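Local structure of putative hydrolase (Bacteroides ovatus, 4HBS) at residues A[165-177]-A[187-199]. The protein is a putative hydrolase built as a five-bladed beta-propeller, whose substrate and reaction are not established. Numbering follows the deposited sequence.
Sequences IYNNQMQMLWGAV and RRFGTCLATYSLE
Tyr196 lies alongside Met170, brushes Met172 CB and reaches Trp174, on one face of the antiparallel hairpin formed by the two middle strands of a four-stranded propeller blade. Its CB lies 3.7 Å from Met170 O. CG sits beside the backbone N (chi1 -67°), sending the ring along the strand pair: CD2 meets Met170 CE, then CE2 touches Met172 CB at 4.0 Å. At the tip, OH accepts a bond from Trp174 NE1 (2.9 Å), the two side chains crossing at about a right angle; His134 is a second partner of this hydroxyl. Ala194 CB fits against the indole edge, 3.6 Å from Trp174 CD1. Paired backbone bonds between the strands join Met172 with Ala194 and Trp174 with Cys192. Near the turn end of the hairpin, Phe189 puts its ring face against Ala176 CB. On the opposite face of the sheet, Arg188 bends at chi2 (68°) and lays its guanidinium over Gly175 CA, NH2 bonding Thr191 OG1 and NH1 pairing with Asp226. With an alanine here, Asp226 would probably lose this charge partner and Gly175 its cover. Gly190 O takes two donors from opposite faces of its carbonyl plane: Ala176 N at 2.8 Å and Arg188 NE at 3.0 Å.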
# COMPACT_ATOMS: atom_id res chain seq x y z
N ILE A 165 10.07 -9.31 7.79
CA ILE A 165 11.47 -9.56 8.09
C ILE A 165 11.59 -10.98 8.66
O ILE A 165 10.82 -11.36 9.55
CB ILE A 165 12.07 -8.51 9.07
CG1 ILE A 165 11.68 -7.04 8.68
CG2 ILE A 165 13.58 -8.67 9.16
CD1 ILE A 165 12.25 -6.55 7.39
N TYR A 166 12.53 -11.75 8.11
CA TYR A 166 12.81 -13.11 8.55
C TYR A 166 14.31 -13.35 8.37
O TYR A 166 14.80 -13.17 7.25
CB TYR A 166 11.96 -14.12 7.77
CG TYR A 166 12.20 -15.56 8.18
CD1 TYR A 166 11.77 -16.03 9.42
CD2 TYR A 166 12.87 -16.45 7.35
CE1 TYR A 166 11.99 -17.35 9.81
CE2 TYR A 166 13.12 -17.76 7.74
CZ TYR A 166 12.69 -18.21 8.98
OH TYR A 166 12.89 -19.53 9.36
N ASN A 167 15.04 -13.71 9.46
CA ASN A 167 16.48 -13.99 9.48
C ASN A 167 17.28 -12.80 8.91
O ASN A 167 18.10 -12.97 7.99
CB ASN A 167 16.82 -15.31 8.72
CG ASN A 167 16.55 -16.58 9.51
OD1 ASN A 167 16.15 -16.56 10.69
ND2 ASN A 167 16.82 -17.72 8.88
N ASN A 168 17.04 -11.59 9.47
CA ASN A 168 17.66 -10.30 9.07
C ASN A 168 17.70 -10.15 7.53
O ASN A 168 18.74 -9.87 6.92
CB ASN A 168 19.07 -10.13 9.69
CG ASN A 168 19.54 -8.66 9.72
OD1 ASN A 168 18.79 -7.74 10.12
ND2 ASN A 168 20.79 -8.41 9.29
N GLN A 169 16.54 -10.39 6.91
CA GLN A 169 16.32 -10.30 5.47
C GLN A 169 14.88 -9.99 5.27
O GLN A 169 14.05 -10.54 6.00
CB GLN A 169 16.67 -11.62 4.76
CG GLN A 169 18.14 -11.91 4.66
CD GLN A 169 18.42 -13.11 3.81
OE1 GLN A 169 17.60 -14.04 3.69
NE2 GLN A 169 19.60 -13.16 3.23
N MSE A 170 14.55 -9.13 4.30
CA MSE A 170 13.16 -8.81 4.04
C MSE A 170 12.63 -9.67 2.90
O MSE A 170 13.15 -9.61 1.78
CB MSE A 170 12.98 -7.33 3.74
CG MSE A 170 11.51 -6.90 3.69
SE MSE A 170 11.33 -5.18 2.91
CE MSE A 170 11.66 -5.69 1.11
N GLN A 171 11.58 -10.46 3.20
CA GLN A 171 10.89 -11.31 2.23
C GLN A 171 9.67 -10.56 1.79
O GLN A 171 8.88 -10.15 2.64
CB GLN A 171 10.47 -12.64 2.87
CG GLN A 171 11.54 -13.32 3.70
CD GLN A 171 10.97 -14.59 4.24
OE1 GLN A 171 10.11 -14.57 5.12
NE2 GLN A 171 11.37 -15.73 3.68
N MSE A 172 9.52 -10.34 0.47
CA MSE A 172 8.41 -9.58 -0.09
C MSE A 172 7.69 -10.34 -1.19
O MSE A 172 8.33 -11.04 -1.97
CB MSE A 172 8.97 -8.29 -0.67
CG MSE A 172 7.95 -7.51 -1.51
SE MSE A 172 8.47 -5.74 -1.81
CE MSE A 172 6.75 -5.01 -1.89
N LEU A 173 6.36 -10.13 -1.30
CA LEU A 173 5.57 -10.70 -2.38
C LEU A 173 5.33 -9.65 -3.47
O LEU A 173 4.97 -8.51 -3.17
CB LEU A 173 4.20 -11.22 -1.90
CG LEU A 173 4.16 -12.26 -0.83
CD1 LEU A 173 2.75 -12.56 -0.47
CD2 LEU A 173 4.84 -13.55 -1.25
N TRP A 174 5.51 -10.04 -4.72
CA TRP A 174 5.26 -9.22 -5.88
C TRP A 174 4.14 -9.93 -6.68
O TRP A 174 4.30 -11.10 -7.03
CB TRP A 174 6.55 -9.08 -6.71
CG TRP A 174 7.57 -8.15 -6.15
CD1 TRP A 174 8.76 -8.49 -5.58
CD2 TRP A 174 7.52 -6.71 -6.16
NE1 TRP A 174 9.45 -7.35 -5.22
CE2 TRP A 174 8.70 -6.25 -5.54
CE3 TRP A 174 6.59 -5.77 -6.61
CZ2 TRP A 174 8.97 -4.87 -5.35
CZ3 TRP A 174 6.86 -4.42 -6.46
CH2 TRP A 174 8.02 -3.98 -5.79
N GLY A 175 3.02 -9.26 -6.89
CA GLY A 175 1.87 -9.82 -7.60
C GLY A 175 1.99 -9.69 -9.10
O GLY A 175 2.15 -8.57 -9.60
N ALA A 176 1.94 -10.83 -9.83
CA ALA A 176 2.06 -10.87 -11.30
C ALA A 176 0.78 -10.38 -11.93
O ALA A 176 -0.26 -10.92 -11.62
CB ALA A 176 2.35 -12.28 -11.77
N VAL A 177 0.84 -9.35 -12.80
CA VAL A 177 -0.36 -8.75 -13.42
C VAL A 177 -0.30 -8.83 -14.94
O VAL A 177 0.70 -8.44 -15.53
CB VAL A 177 -0.47 -7.29 -12.95
CG1 VAL A 177 -1.72 -6.62 -13.51
CG2 VAL A 177 -0.46 -7.23 -11.42
N ARG A 187 -5.30 -8.28 -14.70
CA ARG A 187 -5.61 -9.64 -14.25
C ARG A 187 -4.45 -10.24 -13.42
O ARG A 187 -3.38 -10.53 -13.97
CB ARG A 187 -5.93 -10.53 -15.46
CG ARG A 187 -6.33 -11.95 -15.14
CD ARG A 187 -6.53 -12.76 -16.40
NE ARG A 187 -5.26 -13.13 -17.04
CZ ARG A 187 -4.46 -14.13 -16.66
NH1 ARG A 187 -4.78 -14.89 -15.61
NH2 ARG A 187 -3.33 -14.37 -17.31
N ARG A 188 -4.68 -10.45 -12.10
CA ARG A 188 -3.71 -11.11 -11.22
C ARG A 188 -3.59 -12.55 -11.65
O ARG A 188 -4.61 -13.21 -11.83
CB ARG A 188 -4.18 -11.05 -9.75
CG ARG A 188 -3.23 -11.66 -8.72
CD ARG A 188 -1.95 -10.87 -8.60
NE ARG A 188 -1.05 -11.41 -7.58
CZ ARG A 188 -1.06 -11.09 -6.28
NH1 ARG A 188 -1.94 -10.21 -5.81
NH2 ARG A 188 -0.19 -11.65 -5.45
N PHE A 189 -2.37 -13.03 -11.88
CA PHE A 189 -2.17 -14.41 -12.35
C PHE A 189 -1.05 -15.15 -11.65
O PHE A 189 -0.75 -16.27 -12.07
CB PHE A 189 -1.93 -14.41 -13.87
CG PHE A 189 -0.58 -13.92 -14.37
CD1 PHE A 189 -0.36 -12.58 -14.62
CD2 PHE A 189 0.40 -14.83 -14.74
CE1 PHE A 189 0.85 -12.14 -15.18
CE2 PHE A 189 1.62 -14.39 -15.26
CZ PHE A 189 1.84 -13.05 -15.47
N GLY A 190 -0.50 -14.61 -10.57
CA GLY A 190 0.58 -15.29 -9.87
C GLY A 190 1.29 -14.40 -8.89
O GLY A 190 0.96 -13.21 -8.80
N THR A 191 2.26 -14.96 -8.16
CA THR A 191 3.06 -14.23 -7.17
C THR A 191 4.52 -14.63 -7.26
O THR A 191 4.83 -15.77 -7.64
CB THR A 191 2.54 -14.48 -5.74
OG1 THR A 191 1.16 -14.10 -5.67
CG2 THR A 191 3.33 -13.72 -4.67
N CYS A 192 5.41 -13.70 -6.89
CA CYS A 192 6.84 -13.93 -6.83
C CYS A 192 7.29 -13.67 -5.43
O CYS A 192 6.86 -12.68 -4.87
CB CYS A 192 7.55 -13.03 -7.81
SG CYS A 192 9.33 -12.84 -7.49
N LEU A 193 8.16 -14.53 -4.86
CA LEU A 193 8.71 -14.29 -3.53
C LEU A 193 10.11 -13.77 -3.70
O LEU A 193 11.00 -14.52 -4.11
CB LEU A 193 8.69 -15.56 -2.66
CG LEU A 193 9.31 -15.45 -1.24
CD1 LEU A 193 8.67 -14.33 -0.46
CD2 LEU A 193 9.16 -16.75 -0.46
N ALA A 194 10.31 -12.46 -3.42
CA ALA A 194 11.60 -11.78 -3.53
C ALA A 194 12.24 -11.65 -2.15
O ALA A 194 11.54 -11.28 -1.21
CB ALA A 194 11.40 -10.40 -4.14
N THR A 195 13.55 -11.96 -2.02
CA THR A 195 14.26 -11.83 -0.73
C THR A 195 15.31 -10.73 -0.88
O THR A 195 16.11 -10.79 -1.82
CB THR A 195 14.88 -13.17 -0.30
OG1 THR A 195 13.83 -14.13 -0.15
CG2 THR A 195 15.65 -13.07 1.01
N TYR A 196 15.29 -9.72 0.01
CA TYR A 196 16.20 -8.58 -0.04
C TYR A 196 17.21 -8.59 1.14
O TYR A 196 16.84 -8.93 2.27
CB TYR A 196 15.39 -7.28 -0.00
CG TYR A 196 14.54 -7.06 -1.24
CD1 TYR A 196 15.07 -6.44 -2.36
CD2 TYR A 196 13.23 -7.51 -1.29
CE1 TYR A 196 14.31 -6.26 -3.51
CE2 TYR A 196 12.45 -7.31 -2.43
CZ TYR A 196 12.99 -6.70 -3.55
OH TYR A 196 12.20 -6.54 -4.67
N SER A 197 18.46 -8.18 0.89
CA SER A 197 19.47 -8.11 1.95
C SER A 197 19.32 -6.83 2.74
O SER A 197 18.90 -5.81 2.18
CB SER A 197 20.88 -8.18 1.37
OG SER A 197 21.86 -7.96 2.36
N LEU A 198 19.70 -6.87 4.03
CA LEU A 198 19.66 -5.72 4.93
C LEU A 198 21.09 -5.43 5.45
O LEU A 198 21.27 -4.79 6.49
CB LEU A 198 18.69 -5.99 6.10
CG LEU A 198 17.24 -6.33 5.71
CD1 LEU A 198 16.42 -6.72 6.92
CD2 LEU A 198 16.58 -5.18 5.00
N GLU A 199 22.09 -5.87 4.68
CA GLU A 199 23.51 -5.72 4.97
C GLU A 199 23.98 -4.38 4.39
O GLU A 199 23.76 -4.13 3.20
CB GLU A 199 24.27 -6.91 4.34
CG GLU A 199 25.79 -6.91 4.48
CD GLU A 199 26.54 -7.71 3.43
OE1 GLU A 199 25.90 -8.22 2.48
OE2 GLU A 199 27.78 -7.79 3.54